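PDB 6VHE: esterase family protein from Staphylococcus aureus, which probably hydrolyses carboxylic esters as a serine esterase of the esterase D family, possibly acting on S-formylglutathione. Local coordinates for residues 147-152 with 207-212. Residues are numbered along the deposited sequence; the frame is centred on the assembly and turned at random.
With 6WG ((2~{R})-2-phenylpiperidine-1-carbaldehyde), chain E.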
loop_
_atom_site.group_PDB
_atom_site.type_symbol
_atom_site.label_atom_id
_atom_site.label_comp_id
_atom_site.label_asym_id
_atom_site.label_seq_id
_atom_site.Cartn_x
_atom_site.Cartn_y
_atom_site.Cartn_z
ATOM N N SER A 147 18.011 -20.686 -8.447
ATOM C CA SER A 147 17.540 -21.000 -9.797
ATOM C C SER A 147 18.044 -19.964 -10.798
ATOM O O SER A 147 17.298 -19.447 -11.633
ATOM C CB SER A 147 16.015 -21.087 -9.836
ATOM O OG SER A 147 15.523 -21.836 -8.736
ATOM N N ALA A 148 19.323 -19.632 -10.680
ATOM C CA ALA A 148 19.835 -18.471 -11.377
ATOM C C ALA A 148 20.240 -18.818 -12.807
ATOM O O ALA A 148 20.412 -19.984 -13.175
ATOM C CB ALA A 148 21.034 -17.880 -10.635
ATOM N N VAL A 149 20.381 -17.770 -13.615
ATOM C CA VAL A 149 20.946 -17.863 -14.957
ATOM C C VAL A 149 22.408 -17.461 -14.859
ATOM O O VAL A 149 22.718 -16.322 -14.488
ATOM C CB VAL A 149 20.201 -16.951 -15.941
ATOM C CG1 VAL A 149 20.821 -17.091 -17.341
ATOM C CG2 VAL A 149 18.729 -17.254 -15.933
ATOM N N PHE A 150 23.304 -18.386 -15.178
ATOM C CA PHE A 150 24.724 -18.080 -15.163
ATOM C C PHE A 150 25.266 -17.877 -16.566
ATOM O O PHE A 150 26.100 -17.002 -16.784
ATOM C CB PHE A 150 25.495 -19.187 -14.432
ATOM C CG PHE A 150 25.207 -19.235 -12.943
ATOM C CD1 PHE A 150 25.664 -18.230 -12.107
ATOM C CD2 PHE A 150 24.476 -20.278 -12.391
ATOM C CE1 PHE A 150 25.392 -18.259 -10.738
ATOM C CE2 PHE A 150 24.203 -20.314 -11.026
ATOM C CZ PHE A 150 24.660 -19.302 -10.197
ATOM N N GLU A 151 24.784 -18.646 -17.529
ATOM C CA GLU A 151 25.096 -18.397 -18.931
ATOM C C GLU A 151 24.140 -17.323 -19.433
ATOM O O GLU A 151 23.014 -17.619 -19.840
ATOM C CB GLU A 151 24.977 -19.669 -19.761
ATOM C CG GLU A 151 25.435 -19.455 -21.189
ATOM C CD GLU A 151 26.631 -18.514 -21.259
ATOM O OE1 GLU A 151 26.443 -17.308 -21.576
ATOM O OE2 GLU A 151 27.755 -18.991 -20.976
ATOM N N ALA A 152 24.591 -16.066 -19.407
ATOM C CA ALA A 152 23.703 -14.944 -19.699
ATOM C C ALA A 152 23.191 -14.935 -21.132
ATOM O O ALA A 152 22.171 -14.293 -21.391
ATOM C CB ALA A 152 24.401 -13.616 -19.416
ATOM N N ASP A 207 14.186 -27.953 -12.588
ATOM C CA ASP A 207 14.316 -26.640 -13.202
ATOM C C ASP A 207 15.075 -26.763 -14.511
ATOM O O ASP A 207 16.116 -27.421 -14.573
ATOM C CB ASP A 207 15.056 -25.693 -12.259
ATOM C CG ASP A 207 14.891 -24.234 -12.639
ATOM O OD1 ASP A 207 15.081 -23.872 -13.825
ATOM O OD2 ASP A 207 14.565 -23.454 -11.736
ATOM N N PHE A 208 14.565 -26.124 -15.561
ATOM C CA PHE A 208 15.283 -26.184 -16.827
ATOM C C PHE A 208 16.626 -25.465 -16.764
ATOM O O PHE A 208 17.449 -25.653 -17.660
ATOM C CB PHE A 208 14.414 -25.626 -17.956
ATOM C CG PHE A 208 13.983 -24.210 -17.744
ATOM C CD1 PHE A 208 12.954 -23.901 -16.856
ATOM C CD2 PHE A 208 14.596 -23.183 -18.437
ATOM C CE1 PHE A 208 12.554 -22.590 -16.658
ATOM C CE2 PHE A 208 14.199 -21.881 -18.251
ATOM C CZ PHE A 208 13.179 -21.577 -17.359
ATOM N N LEU A 209 16.885 -24.685 -15.719
ATOM C CA LEU A 209 18.191 -24.074 -15.522
ATOM C C LEU A 209 19.151 -24.965 -14.743
ATOM O O LEU A 209 20.258 -24.525 -14.421
ATOM C CB LEU A 209 18.035 -22.733 -14.808
ATOM C CG LEU A 209 17.431 -21.640 -15.685
ATOM C CD1 LEU A 209 17.102 -20.383 -14.872
ATOM C CD2 LEU A 209 18.401 -21.335 -16.837
ATOM N N TYR A 210 18.757 -26.205 -14.439
ATOM C CA TYR A 210 19.575 -27.052 -13.576
ATOM C C TYR A 210 20.953 -27.303 -14.188
ATOM O O TYR A 210 21.981 -27.152 -13.515
ATOM C CB TYR A 210 18.846 -28.370 -13.302
ATOM C CG TYR A 210 19.565 -29.283 -12.331
ATOM C CD1 TYR A 210 19.791 -28.889 -11.017
ATOM C CD2 TYR A 210 20.009 -30.536 -12.726
ATOM C CE1 TYR A 210 20.447 -29.713 -10.127
ATOM C CE2 TYR A 210 20.671 -31.364 -11.849
ATOM C CZ TYR A 210 20.884 -30.947 -10.551
ATOM O OH TYR A 210 21.535 -31.772 -9.665
ATOM N N GLN A 211 20.996 -27.672 -15.469
ATOM C CA GLN A 211 22.284 -27.929 -16.103
ATOM C C GLN A 211 23.139 -26.668 -16.143
ATOM O O GLN A 211 24.354 -26.719 -15.903
ATOM C CB GLN A 211 22.071 -28.482 -17.512
ATOM C CG GLN A 211 23.338 -28.985 -18.157
ATOM C CD GLN A 211 23.957 -30.118 -17.375
ATOM O OE1 GLN A 211 23.268 -31.061 -16.979
ATOM N NE2 GLN A 211 25.259 -30.029 -17.134
ATOM N N ASP A 212 22.525 -25.533 -16.476
ATOM C CA ASP A 212 23.205 -24.243 -16.400
ATOM C C ASP A 212 23.864 -24.048 -15.032
ATOM O O ASP A 212 25.012 -23.595 -14.940
ATOM C CB ASP A 212 22.178 -23.143 -16.705
ATOM C CG ASP A 212 22.749 -21.737 -16.642
ATOM O OD1 ASP A 212 22.682 -21.035 -17.671
ATOM O OD2 ASP A 212 23.206 -21.306 -15.564
HETATM C C4 6WG E . 15.260 -17.659 -17.934
HETATM C C7 6WG E . 14.035 -17.213 -17.137
HETATM C C6 6WG E . 16.254 -19.394 -19.296
HETATM C C9 6WG E . 11.939 -17.981 -16.338
HETATM C C8 6WG E . 13.436 -18.286 -16.245
HETATM C C1 6WG E . 17.371 -18.606 -19.492
HETATM C C2 6WG E . 17.405 -17.350 -18.919
HETATM C C3 6WG E . 16.356 -16.861 -18.154
HETATM C C5 6WG E . 15.205 -18.906 -18.529
HETATM C C10 6WG E . 11.609 -16.537 -16.793
HETATM C C11 6WG E . 12.655 -15.420 -16.550
HETATM N N1 6WG E . 13.987 -15.965 -16.383
HETATM C C12 6WG E . 14.444 -15.871 -14.995
HETATM O O1 6WG E . 14.039 -14.788 -14.265
HETATM O O HOH W 1 14.645 -24.251 -9.189
#
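D212 reaches across to the backbone of F150 and E151 with both carboxylate oxygens, an acceptor pair suited to two successive N-H groups. D212 OD2 accepts from F150 N at 2.9 Å and D212 OD1 from E151 N at 3.2 Å, each on its syn side and somewhat out of the carboxylate plane. With CG anti to the backbone N (chi1 179°), the carboxylate extends from the first turn of its helix to the loop. Its OD2 also lies at the edge of the F150 ring, the ring and carboxylate planes 27° apart, while A148 CB lies over one ring face, offset toward the rim. Branched L209 serves two surfaces: CD1 meets V149 CG2 at 3.7 Å, and CD2 faces the phenyl ring of the bound phenylpiperidine carbaldehyde, which V149 CG2 and the edge of F208 also touch. D207, the predicted charge-relay aspartate, is held by an Asx turn, L209 N giving D207 OD1 a 2.7 Å bond; its OD2 accepts from H236 ND1 and from a water bridging to S147 OG, itself also hydrogen-bonded to W241 NE1. At the predicted active site of this alpha/beta-hydrolase fold, the contact thus joins the loop between strand 142-146 and helix 152-157 to the turn and first residues of helix 210-222, which follow the adjacent parallel strand 198-204.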